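Local coordinates for thioredoxin-like fold domain-containing protein (Enterococcus faecalis, PDB 1Z6M) that is of unknown function but adopts a thioredoxin-like fold with a CxxC pattern at a helix start, consistent with a DsbA-like thiol-disulphide oxidoreductase, at residues V29-F34 and E51-S56; K67-E72 and A140-A145; H84-D87 and Q93-S96; I153-Y158 and E167-Y172. One frame throughout, in Å; residues are numbered along the deposited sequence. Where two conformers were deposited one is given.

Interaction 1 (V29-F34 and E51-S56); sequences VKMIEF and ELLAQS
M31 and L53 mark the nearest approach of the strand 29-34 to the helix 51-56, their CA atoms 9.7 Å apart, so the gap between the two backbones is bridged by side chains alone. Both residues direct their CB toward the opposing segment. M31, present as selenomethionine, leaves the strand with CG anti to the backbone N (chi1 -180°) and stays extended as far as SE. The chain then bends at chi3 (-58°), which carries the terminal methyl off the line of approach. L53 spreads its two methyls over this bent end: CD2 lies 3.5 Å from SE of M31 and only 3.4 Å from its CE, a tight carbon pair, while L53 CD1 lies 3.8 Å from the same selenium. The isopropyl fork thus sits against the selenium and the methyl beyond it, with the two chains slanting past each other. E33 adds a lighter touch, its OE2 4.2 Å from CD1 of L53. That carboxylate is buried yet well satisfied, since OE2 pairs in a salt bridge with R64 and OE1 accepts from the indole NE1 of W45. The apolar contact therefore lies directly beside a held charge.

Strand 29-35, helix 40-58 and strand 62-68 form a beta-alpha-beta unit, and this contact is where its helix packs on its first strand. L53 also leans on R64 of strand 62-68, while M31 touches I153 and I155 of strand 152-155 and I173 of helix 166-173, placing its selenomethionyl end between the sheet and two helices.

Interaction 2 (K67-E72 and A140-A145); sequences KLFDKE and AEANAA
K67 and E141 form a buried salt bridge between a strand end of the thioredoxin-like sheet and helix 132-145, which packs on that sheet. The lysine chain leaves strand 62-68 with CB over one face of the F34 ring. CG carries it onward, and the methylene CD lies over the same face, toward its CZ end, while also standing 3.6 Å from OE1 of E141. CE draws closer still, 3.1 Å from E141 OE2. The chain is extended up to this point and then turns at chi4 (-81°), which brings the ammonium across the carboxylate instead of past it. NZ ends 2.8 Å from E141 OE1, using the syn lone pair of that oxygen, with a weak second bond to OE2. The two side chains meet at roughly a right angle. The backbone oxygens of N15 and T18 also accept from NZ, and N15 N donates to E141 OE2, so this enclosed ion pair is knitted into the N-terminal loop as well; such a network would be expected to stabilise both charges.

Beyond the end of the strand, F69 makes the second point of contact. Its CG is anti to the backbone N (chi1 -169°), which swings the ring toward the helix although CB does not point there. The methyl of A142 sits over one ring face in a CH-pi contact, 30° off the normal. Opposite faces of the ring are thus occupied by A142 and by K71, whose CD stands 3.5 Å above the plane over the centre of the F69 ring.

Interaction 3 (H84-D87 and Q93-S96); sequences HYID and QALS
A94 presses its methyl against I86 and D87, where the loop 84-87 meets helix 91-103 in the helical region that interrupts the thioredoxin-like fold between strands 62-68 and 152-155, much as in DsbA-like proteins. The A94 CB points at the loop and touches it twice: 3.7 Å from the backbone O of D87 and 3.9 Å from CG2 of I86. A second branch of the isoleucine reaches farther along the helix, with I86 CD1 3.9 Å from the carbonyl O of A94. The small alanine side chain lets the chain come close, the CA atoms of D87 and A94 being 5.6 Å apart, and the contact is one of van der Waals packing.

The split in the isoleucine follows from its torsions: with chi1 at -71°, CG2 lies anti to the backbone N and meets the A94 methyl; CG1 lies anti to the carbonyl carbon, and the bend at chi2 (-70°) then brings CD1 to the helix backbone. D87 turns its own carboxylate to S89, OD1 bonding with the serine hydroxyl within the same connection.

Farther out, I86 also touches L98 and M101 one and two turns along the helix. The preceding residues fix the loop on its other flank: Y85 packs on A117 and A120 of helix 113-123, with its OH bonded to E121. Toward the sheet, I86 meets strand 62-68, its CG1 3.7 Å from CD1 of L68.

Interaction 4 (I153-Y158 and E167-Y172); sequences IIIGEY and EELRGY
I155 and Y158, at the two ends of a tight turn, project toward the helix 167-172 and receive Y172 between them. I155 forms the deeper bump. Its chain runs out with chi2 near trans (170°), so that CD1 enters the shallow hollow between two helix residues one turn apart, 3.9 Å from CB of Y172 and 4.3 Å from CD1 of L169. The other branch of I155, CG2, lies 4.0 Å from the backbone O of Y172.

Nearer the surface the fit is between flat groups. The Y158 and Y172 rings lie obliquely, planes inclined by 35° and centroids 5.2 Å apart. The overlap is partial: Y172 CD1 approaches CG of Y158 at 3.6 Å, Y172 CE1 is the same distance from CD2 of Y158, and the Y158 CB also rests against this flank of the ring. Y172 in turn stacks on F160, so its ring is contacted by side chains of both ends of the strand 158-160.

What sets I155 and Y158 side by side is a type II' beta turn, closed by backbone bonds in both directions between them. G156 takes its first corner with a positive phi of 59°. The antiparallel hairpin of strands 152-155 and 158-160, covered by helix 166-173, is the C-terminal beta-beta-alpha half of the thioredoxin fold.

How the interactions relate
All four contacts belong to one thioredoxin-like domain. Interactions 1 and 4 are neighbours, centres 9 Å apart on the same side of the chain's centre; strands 29-35 and 152-155 pair there through I32 and I154, and L52 packs on L169 between the helices. Interaction 2 lies about 19 Å from interaction 1, centre to centre, joined to it by the pairing of strands 29-35 and 62-68. Interaction 3 comes within the stretch of chain that interaction 2 brackets, and the bond between D70 and H84 ties the two. Interaction 4 comes last. The contacts thus join sheet, flanking helices and inserted helical region into one body.

Interaction 1 (V29-F34 and E51-S56)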
loop_
_atom_site.group_PDB
_atom_site.type_symbol
_atom_site.label_atom_id
_atom_site.label_comp_id
_atom_site.label_asym_id
_atom_site.label_seq_id
_atom_site.Cartn_x
_atom_site.Cartn_y
_atom_site.Cartn_z
ATOM N N VAL A 29 7.675 -1.747 -15.729
ATOM C CA VAL A 29 6.455 -2.273 -15.125
ATOM C C VAL A 29 6.106 -1.430 -13.908
ATOM O O VAL A 29 6.891 -1.340 -12.962
ATOM C CB VAL A 29 6.584 -3.769 -14.764
ATOM C CG1 VAL A 29 5.321 -4.261 -14.067
ATOM C CG2 VAL A 29 6.871 -4.597 -16.020
ATOM N N LYS A 30 4.932 -0.803 -13.953
ATOM C CA LYS A 30 4.463 0.039 -12.856
ATOM C C LYS A 30 3.426 -0.728 -12.068
ATOM O O LYS A 30 2.387 -1.107 -12.607
ATOM C CB LYS A 30 3.846 1.335 -13.392
ATOM C CG LYS A 30 4.755 2.157 -14.328
ATOM C CD LYS A 30 6.082 2.532 -13.678
ATOM C CE LYS A 30 6.839 3.538 -14.525
ATOM N NZ LYS A 30 8.228 3.699 -14.041
HETATM N N MSE A 31 3.730 -0.980 -10.801
HETATM C CA MSE A 31 2.854 -1.750 -9.921
HETATM C C MSE A 31 2.208 -0.794 -8.935
HETATM O O MSE A 31 2.895 -0.233 -8.086
HETATM C CB MSE A 31 3.673 -2.814 -9.182
HETATM C CG MSE A 31 2.862 -3.697 -8.233
HETATM SE SE MSE A 31 3.854 -5.065 -7.472
HETATM C CE MSE A 31 4.446 -5.918 -8.978
ATOM N N ILE A 32 0.898 -0.613 -9.053
ATOM C CA ILE A 32 0.152 0.310 -8.197
ATOM C C ILE A 32 -0.533 -0.477 -7.087
ATOM O O ILE A 32 -1.239 -1.446 -7.358
ATOM C CB ILE A 32 -0.868 1.112 -9.042
ATOM C CG1 ILE A 32 -0.126 2.100 -9.967
ATOM C CG2 ILE A 32 -1.860 1.859 -8.153
ATOM C CD1 ILE A 32 -0.942 2.589 -11.145
ATOM N N GLU A 33 -0.316 -0.066 -5.841
ATOM C CA GLU A 33 -0.806 -0.826 -4.690
ATOM C C GLU A 33 -1.600 0.074 -3.766
ATOM O O GLU A 33 -1.024 0.919 -3.068
ATOM C CB GLU A 33 0.367 -1.447 -3.907
ATOM C CG GLU A 33 1.309 -2.222 -4.803
ATOM C CD GLU A 33 2.546 -2.764 -4.124
ATOM O OE1 GLU A 33 2.506 -3.191 -2.940
ATOM O OE2 GLU A 33 3.574 -2.795 -4.819
ATOM N N PHE A 34 -2.915 -0.120 -3.733
ATOM C CA PHE A 34 -3.770 0.561 -2.761
ATOM C C PHE A 34 -3.861 -0.328 -1.532
ATOM O O PHE A 34 -4.366 -1.452 -1.601
ATOM C CB PHE A 34 -5.177 0.799 -3.329
ATOM C CG PHE A 34 -5.246 1.877 -4.374
ATOM C CD1 PHE A 34 -4.952 1.597 -5.712
ATOM C CD2 PHE A 34 -5.595 3.183 -4.024
ATOM C CE1 PHE A 34 -5.029 2.592 -6.686
ATOM C CE2 PHE A 34 -5.663 4.177 -4.981
ATOM C CZ PHE A 34 -5.378 3.890 -6.307
ATOM N N GLU A 51 9.671 -11.151 -1.385
ATOM C CA GLU A 51 10.898 -11.574 -2.065
ATOM C C GLU A 51 10.859 -11.324 -3.570
ATOM O O GLU A 51 11.819 -10.788 -4.148
ATOM C CB GLU A 51 11.206 -13.044 -1.745
ATOM C CG GLU A 51 11.642 -13.245 -0.303
ATOM C CD GLU A 51 11.482 -14.674 0.175
ATOM O OE1 GLU A 51 11.671 -15.615 -0.628
ATOM O OE2 GLU A 51 11.157 -14.856 1.366
ATOM N N LEU A 52 9.756 -11.708 -4.206
ATOM C CA LEU A 52 9.631 -11.481 -5.644
ATOM C C LEU A 52 9.691 -9.998 -5.976
ATOM O O LEU A 52 10.374 -9.598 -6.908
ATOM C CB LEU A 52 8.359 -12.110 -6.229
ATOM C CG LEU A 52 8.077 -11.824 -7.717
ATOM C CD1 LEU A 52 9.161 -12.398 -8.615
ATOM C CD2 LEU A 52 6.739 -12.381 -8.133
ATOM N N LEU A 53 8.992 -9.171 -5.210
ATOM C CA LEU A 53 9.057 -7.739 -5.479
ATOM C C LEU A 53 10.424 -7.105 -5.200
ATOM O O LEU A 53 10.864 -6.229 -5.944
ATOM C CB LEU A 53 7.938 -6.996 -4.749
ATOM C CG LEU A 53 6.518 -7.438 -5.115
ATOM C CD1 LEU A 53 5.507 -6.550 -4.402
ATOM C CD2 LEU A 53 6.316 -7.423 -6.622
ATOM N N ALA A 54 11.107 -7.554 -4.151
ATOM C CA ALA A 54 12.429 -7.013 -3.869
ATOM C C ALA A 54 13.366 -7.291 -5.041
ATOM O O ALA A 54 14.088 -6.393 -5.495
ATOM C CB ALA A 54 12.974 -7.579 -2.584
ATOM N N GLN A 55 13.321 -8.510 -5.574
ATOM C CA GLN A 55 14.176 -8.821 -6.716
ATOM C C GLN A 55 13.768 -8.041 -7.966
ATOM O O GLN A 55 14.622 -7.552 -8.712
ATOM C CB GLN A 55 14.181 -10.313 -7.005
ATOM C CG GLN A 55 15.075 -10.637 -8.187
ATOM C CD GLN A 55 15.339 -12.098 -8.350
ATOM O OE1 GLN A 55 15.052 -12.905 -7.456
ATOM N NE2 GLN A 55 15.908 -12.462 -9.499
ATOM N N SER A 56 12.458 -7.931 -8.201
ATOM C CA SER A 56 11.955 -7.226 -9.392
ATOM C C SER A 56 12.317 -5.745 -9.370
ATOM O O SER A 56 12.585 -5.149 -10.414
ATOM C CB SER A 56 10.438 -7.379 -9.500
ATOM O OG SER A 56 10.040 -8.733 -9.569
#

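Interaction 2 (K67-E72 and A140-A145)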
loop_
_atom_site.group_PDB
_atom_site.type_symbol
_atom_site.label_atom_id
_atom_site.label_comp_id
_atom_site.label_asym_id
_atom_site.label_seq_id
_atom_site.Cartn_x
_atom_site.Cartn_y
_atom_site.Cartn_z
ATOM N N LYS A 67 0.126 3.352 -2.489
ATOM C CA LYS A 67 -0.887 4.354 -2.191
ATOM C C LYS A 67 -1.554 3.998 -0.880
ATOM O O LYS A 67 -2.337 3.047 -0.817
ATOM C CB LYS A 67 -1.889 4.436 -3.346
ATOM C CG LYS A 67 -1.189 4.884 -4.640
ATOM C CD LYS A 67 -2.117 4.898 -5.830
ATOM C CE LYS A 67 -1.374 5.206 -7.127
ATOM N NZ LYS A 67 -1.124 6.678 -7.349
ATOM N N LEU A 68 -1.221 4.757 0.158
ATOM C CA LEU A 68 -1.739 4.487 1.503
ATOM C C LEU A 68 -3.120 5.106 1.616
ATOM O O LEU A 68 -3.270 6.330 1.667
ATOM C CB LEU A 68 -0.766 4.993 2.570
ATOM C CG LEU A 68 0.624 4.343 2.491
ATOM C CD1 LEU A 68 1.502 4.901 3.592
ATOM C CD2 LEU A 68 0.576 2.830 2.580
ATOM N N PHE A 69 -4.118 4.226 1.589
ATOM C CA PHE A 69 -5.526 4.587 1.457
ATOM C C PHE A 69 -6.128 4.659 2.862
ATOM O O PHE A 69 -6.363 3.619 3.510
ATOM C CB PHE A 69 -6.178 3.478 0.611
ATOM C CG PHE A 69 -7.587 3.746 0.111
ATOM C CD1 PHE A 69 -8.311 4.892 0.436
ATOM C CD2 PHE A 69 -8.204 2.774 -0.678
ATOM C CE1 PHE A 69 -9.623 5.055 -0.048
ATOM C CE2 PHE A 69 -9.491 2.939 -1.151
ATOM C CZ PHE A 69 -10.209 4.078 -0.830
ATOM N N ASP A 70 -6.350 5.885 3.354
ATOM C CA ASP A 70 -7.071 6.044 4.641
ATOM C C ASP A 70 -8.525 5.645 4.438
ATOM O O ASP A 70 -9.171 6.103 3.484
ATOM C CB ASP A 70 -7.027 7.456 5.260
ATOM C CG ASP A 70 -5.609 7.948 5.573
ATOM O OD1 ASP A 70 -4.587 7.249 5.300
ATOM O OD2 ASP A 70 -5.528 9.062 6.156
ATOM N N LYS A 71 -9.048 4.819 5.342
ATOM C CA LYS A 71 -10.359 4.212 5.153
ATOM C C LYS A 71 -11.273 4.541 6.312
ATOM O O LYS A 71 -10.811 4.902 7.389
ATOM C CB LYS A 71 -10.223 2.691 5.031
ATOM C CG LYS A 71 -9.496 2.198 3.790
ATOM C CD LYS A 71 -10.272 2.451 2.501
ATOM C CE LYS A 71 -11.509 1.589 2.377
ATOM N NZ LYS A 71 -12.429 2.186 1.382
ATOM N N GLU A 72 -12.575 4.363 6.091
ATOM C CA GLU A 72 -13.619 4.739 7.044
ATOM C C GLU A 72 -13.899 3.681 8.107
ATOM O O GLU A 72 -14.302 4.012 9.235
ATOM C CB GLU A 72 -14.918 5.057 6.293
ATOM C CG GLU A 72 -14.821 6.292 5.410
ATOM C CD GLU A 72 -14.736 7.579 6.211
ATOM O OE1 GLU A 72 -15.756 7.983 6.802
ATOM O OE2 GLU A 72 -13.653 8.193 6.247
ATOM N N ALA A 140 -9.185 10.414 -3.492
ATOM C CA ALA A 140 -9.793 10.897 -4.734
ATOM C C ALA A 140 -9.485 9.977 -5.911
ATOM O O ALA A 140 -10.346 9.721 -6.740
ATOM C CB ALA A 140 -9.323 12.315 -5.028
ATOM N N GLU A 141 -8.256 9.468 -5.971
ATOM C CA GLU A 141 -7.839 8.556 -7.037
ATOM C C GLU A 141 -8.584 7.226 -6.929
ATOM O O GLU A 141 -9.104 6.718 -7.920
ATOM C CB GLU A 141 -6.327 8.348 -6.978
ATOM C CG GLU A 141 -5.774 7.488 -8.081
ATOM C CD GLU A 141 -4.287 7.206 -7.949
ATOM O OE1 GLU A 141 -3.589 7.902 -7.168
ATOM O OE2 GLU A 141 -3.801 6.304 -8.663
ATOM N N ALA A 142 -8.646 6.669 -5.722
ATOM C CA ALA A 142 -9.412 5.441 -5.504
ATOM C C ALA A 142 -10.858 5.659 -5.940
ATOM O O ALA A 142 -11.470 4.802 -6.590
ATOM C CB ALA A 142 -9.338 5.014 -4.045
ATOM N N ASN A 143 -11.410 6.823 -5.607
ATOM C CA ASN A 143 -12.778 7.104 -5.990
ATOM C C ASN A 143 -12.956 7.165 -7.505
ATOM O O ASN A 143 -13.901 6.600 -8.055
ATOM C CB ASN A 143 -13.266 8.403 -5.354
ATOM C CG ASN A 143 -14.693 8.696 -5.713
ATOM O OD1 ASN A 143 -15.598 7.981 -5.296
ATOM N ND2 ASN A 143 -14.903 9.733 -6.510
ATOM N N ALA A 144 -12.039 7.844 -8.181
ATOM C CA ALA A 144 -12.072 7.954 -9.644
ATOM C C ALA A 144 -12.033 6.592 -10.311
ATOM O O ALA A 144 -12.688 6.366 -11.325
ATOM C CB ALA A 144 -10.915 8.828 -10.152
ATOM N N ALA A 145 -11.257 5.681 -9.730
ATOM C CA ALA A 145 -11.056 4.352 -10.292
ATOM C C ALA A 145 -12.070 3.336 -9.763
ATOM O O ALA A 145 -12.048 2.174 -10.163
ATOM C CB ALA A 145 -9.626 3.889 -10.004
#

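Interaction 3 (H84-D87 and Q93-S96)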
loop_
_atom_site.group_PDB
_atom_site.type_symbol
_atom_site.label_atom_id
_atom_site.label_comp_id
_atom_site.label_asym_id
_atom_site.label_seq_id
_atom_site.Cartn_x
_atom_site.Cartn_y
_atom_site.Cartn_z
ATOM N N HIS A 84 0.221 8.303 8.524
ATOM C CA HIS A 84 0.662 9.685 8.665
ATOM C C HIS A 84 2.047 9.808 9.290
ATOM O O HIS A 84 2.528 10.925 9.487
ATOM C CB HIS A 84 -0.387 10.492 9.437
ATOM C CG HIS A 84 -1.764 10.339 8.878
ATOM N ND1 HIS A 84 -2.897 10.454 9.651
ATOM C CD2 HIS A 84 -2.191 10.035 7.627
ATOM C CE1 HIS A 84 -3.963 10.244 8.898
ATOM N NE2 HIS A 84 -3.561 9.979 7.667
ATOM N N TYR A 85 2.676 8.661 9.578
ATOM C CA TYR A 85 4.035 8.589 10.116
ATOM C C TYR A 85 5.039 8.135 9.054
ATOM O O TYR A 85 6.187 7.813 9.364
ATOM C CB TYR A 85 4.083 7.673 11.360
ATOM C CG TYR A 85 3.437 8.312 12.563
ATOM C CD1 TYR A 85 2.053 8.297 12.741
ATOM C CD2 TYR A 85 4.216 8.961 13.518
ATOM C CE1 TYR A 85 1.458 8.912 13.838
ATOM C CE2 TYR A 85 3.635 9.577 14.613
ATOM C CZ TYR A 85 2.254 9.552 14.766
ATOM O OH TYR A 85 1.668 10.167 15.852
ATOM N N ILE A 86 4.593 8.119 7.799
ATOM C CA ILE A 86 5.410 7.684 6.686
ATOM C C ILE A 86 6.197 8.855 6.130
ATOM O O ILE A 86 5.632 9.898 5.782
ATOM C CB ILE A 86 4.539 6.985 5.603
ATOM C CG1 ILE A 86 4.063 5.621 6.128
ATOM C CG2 ILE A 86 5.284 6.859 4.272
ATOM C CD1 ILE A 86 5.156 4.560 6.264
ATOM N N ASP A 87 7.513 8.662 6.066
ATOM C CA ASP A 87 8.432 9.678 5.594
ATOM C C ASP A 87 8.596 9.563 4.091
ATOM O O ASP A 87 9.429 8.798 3.608
ATOM C CB ASP A 87 9.789 9.530 6.282
ATOM C CG ASP A 87 10.757 10.643 5.911
ATOM O OD1 ASP A 87 10.392 11.512 5.080
ATOM O OD2 ASP A 87 11.887 10.646 6.444
ATOM N N GLN A 93 13.527 3.956 3.557
ATOM C CA GLN A 93 13.219 3.969 4.983
ATOM C C GLN A 93 11.714 3.822 5.222
ATOM O O GLN A 93 11.298 3.167 6.184
ATOM C CB GLN A 93 13.776 5.232 5.652
ATOM C CG GLN A 93 15.301 5.240 5.783
ATOM C CD GLN A 93 15.880 6.623 6.055
ATOM O OE1 GLN A 93 15.221 7.493 6.627
ATOM N NE2 GLN A 93 17.127 6.827 5.645
ATOM N N ALA A 94 10.903 4.405 4.337
ATOM C CA ALA A 94 9.444 4.284 4.420
ATOM C C ALA A 94 8.988 2.844 4.205
ATOM O O ALA A 94 8.089 2.368 4.902
ATOM C CB ALA A 94 8.768 5.211 3.428
ATOM N N LEU A 95 9.605 2.151 3.251
ATOM C CA LEU A 95 9.267 0.753 3.018
ATOM C C LEU A 95 9.619 -0.072 4.261
ATOM O O LEU A 95 8.854 -0.950 4.677
ATOM C CB LEU A 95 9.957 0.208 1.764
ATOM C CG LEU A 95 9.630 -1.241 1.384
ATOM C CD1 LEU A 95 8.133 -1.467 1.195
ATOM C CD2 LEU A 95 10.388 -1.610 0.120
ATOM N N SER A 96 10.765 0.220 4.866
ATOM C CA SER A 96 11.172 -0.457 6.095
ATOM C C SER A 96 10.147 -0.229 7.201
ATOM O O SER A 96 9.790 -1.144 7.939
ATOM C CB SER A 96 12.556 0.020 6.550
ATOM O OG SER A 96 12.921 -0.567 7.794
#

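Interaction 4 (I153-Y158 and E167-Y172)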
loop_
_atom_site.group_PDB
_atom_site.type_symbol
_atom_site.label_atom_id
_atom_site.label_comp_id
_atom_site.label_asym_id
_atom_site.label_seq_id
_atom_site.Cartn_x
_atom_site.Cartn_y
_atom_site.Cartn_z
ATOM N N ILE A 153 -4.322 -4.233 -6.186
ATOM C CA ILE A 153 -3.045 -4.131 -6.874
ATOM C C ILE A 153 -3.325 -4.089 -8.359
ATOM O O ILE A 153 -4.140 -4.877 -8.850
ATOM C CB ILE A 153 -2.081 -5.320 -6.551
ATOM C CG1 ILE A 153 -2.097 -5.700 -5.053
ATOM C CG2 ILE A 153 -0.655 -5.024 -7.080
ATOM C CD1 ILE A 153 -1.680 -4.619 -4.089
ATOM N N ILE A 154 -2.654 -3.187 -9.068
ATOM C CA ILE A 154 -2.930 -2.990 -10.476
ATOM C C ILE A 154 -1.610 -2.929 -11.239
ATOM O O ILE A 154 -0.700 -2.170 -10.882
ATOM C CB ILE A 154 -3.751 -1.696 -10.722
ATOM C CG1 ILE A 154 -5.114 -1.788 -10.031
ATOM C CG2 ILE A 154 -3.945 -1.443 -12.216
ATOM C CD1 ILE A 154 -5.891 -0.496 -10.039
ATOM N N ILE A 155 -1.515 -3.745 -12.288
ATOM C CA ILE A 155 -0.419 -3.648 -13.243
ATOM C C ILE A 155 -1.103 -3.525 -14.589
ATOM O O ILE A 155 -1.679 -4.504 -15.091
ATOM C CB ILE A 155 0.492 -4.893 -13.234
ATOM C CG1 ILE A 155 1.107 -5.107 -11.842
ATOM C CG2 ILE A 155 1.585 -4.759 -14.316
ATOM C CD1 ILE A 155 1.839 -6.431 -11.658
ATOM N N GLY A 156 -1.072 -2.325 -15.166
ATOM C CA GLY A 156 -1.765 -2.091 -16.433
ATOM C C GLY A 156 -3.249 -2.384 -16.295
ATOM O O GLY A 156 -3.920 -1.802 -15.439
ATOM N N GLU A 157 -3.758 -3.283 -17.125
ATOM C CA GLU A 157 -5.181 -3.673 -17.046
ATOM C C GLU A 157 -5.457 -4.757 -16.005
ATOM O O GLU A 157 -6.597 -5.033 -15.741
ATOM C CB GLU A 157 -5.722 -4.108 -18.417
ATOM C CG GLU A 157 -6.079 -2.949 -19.364
ATOM C CD GLU A 157 -7.398 -2.221 -19.029
ATOM O OE1 GLU A 157 -7.926 -1.528 -19.919
ATOM O OE2 GLU A 157 -7.902 -2.309 -17.889
ATOM N N TYR A 158 -4.413 -5.349 -15.450
ATOM C CA TYR A 158 -4.542 -6.467 -14.518
ATOM C C TYR A 158 -4.791 -5.973 -13.099
ATOM O O TYR A 158 -4.010 -5.178 -12.568
ATOM C CB TYR A 158 -3.291 -7.348 -14.592
ATOM C CG TYR A 158 -3.097 -7.903 -15.975
ATOM C CD1 TYR A 158 -2.171 -7.339 -16.846
ATOM C CD2 TYR A 158 -3.880 -8.963 -16.431
ATOM C CE1 TYR A 158 -2.005 -7.839 -18.139
ATOM C CE2 TYR A 158 -3.725 -9.470 -17.716
ATOM C CZ TYR A 158 -2.784 -8.900 -18.565
ATOM O OH TYR A 158 -2.614 -9.379 -19.847
ATOM N N GLU A 167 3.205 -17.314 -8.788
ATOM C CA GLU A 167 3.242 -17.614 -10.214
ATOM C C GLU A 167 2.398 -16.661 -11.043
ATOM O O GLU A 167 2.816 -16.199 -12.085
ATOM C CB GLU A 167 2.829 -19.061 -10.506
ATOM C CG GLU A 167 3.011 -19.424 -11.979
ATOM C CD GLU A 167 2.244 -20.653 -12.430
ATOM O OE1 GLU A 167 1.084 -20.842 -12.023
ATOM O OE2 GLU A 167 2.807 -21.426 -13.223
ATOM N N GLU A 168 1.204 -16.368 -10.554
ATOM C CA GLU A 168 0.337 -15.407 -11.240
ATOM C C GLU A 168 0.982 -14.029 -11.251
ATOM O O GLU A 168 0.951 -13.333 -12.270
ATOM C CB GLU A 168 -1.033 -15.338 -10.572
ATOM C CG GLU A 168 -1.904 -16.547 -10.859
ATOM C CD GLU A 168 -3.145 -16.624 -9.982
ATOM O OE1 GLU A 168 -3.304 -15.813 -9.043
ATOM O OE2 GLU A 168 -3.975 -17.519 -10.235
ATOM N N LEU A 169 1.595 -13.651 -10.132
ATOM C CA LEU A 169 2.233 -12.336 -10.018
ATOM C C LEU A 169 3.396 -12.215 -11.010
ATOM O O LEU A 169 3.520 -11.213 -11.712
ATOM C CB LEU A 169 2.685 -12.089 -8.582
ATOM C CG LEU A 169 3.342 -10.744 -8.272
ATOM C CD1 LEU A 169 2.486 -9.561 -8.725
ATOM C CD2 LEU A 169 3.634 -10.674 -6.771
ATOM N N ARG A 170 4.250 -13.226 -11.059
ATOM C CA ARG A 170 5.270 -13.301 -12.099
ATOM C C ARG A 170 4.663 -13.121 -13.482
ATOM O O ARG A 170 5.174 -12.366 -14.277
ATOM C CB ARG A 170 5.949 -14.664 -12.074
ATOM C CG ARG A 170 6.929 -14.884 -10.989
ATOM C CD ARG A 170 7.731 -16.186 -11.222
ATOM N NE ARG A 170 7.147 -17.313 -10.519
ATOM C CZ ARG A 170 6.614 -18.402 -11.074
ATOM N NH1 ARG A 170 6.553 -18.567 -12.387
ATOM N NH2 ARG A 170 6.116 -19.333 -10.284
ATOM N N GLY A 171 3.564 -13.820 -13.739
ATOM C CA GLY A 171 2.871 -13.729 -15.025
ATOM C C GLY A 171 2.484 -12.292 -15.341
ATOM O O GLY A 171 2.735 -11.814 -16.442
ATOM N N TYR A 172 1.882 -11.598 -14.371
ATOM C CA TYR A 172 1.460 -10.207 -14.597
ATOM C C TYR A 172 2.649 -9.275 -14.838
ATOM O O TYR A 172 2.575 -8.361 -15.652
ATOM C CB TYR A 172 0.649 -9.662 -13.423
ATOM C CG TYR A 172 -0.664 -10.347 -13.141
ATOM C CD1 TYR A 172 -1.586 -10.612 -14.160
ATOM C CD2 TYR A 172 -1.004 -10.703 -11.840
ATOM C CE1 TYR A 172 -2.806 -11.237 -13.875
ATOM C CE2 TYR A 172 -2.212 -11.314 -11.550
ATOM C CZ TYR A 172 -3.106 -11.582 -12.565
ATOM O OH TYR A 172 -4.306 -12.190 -12.262
#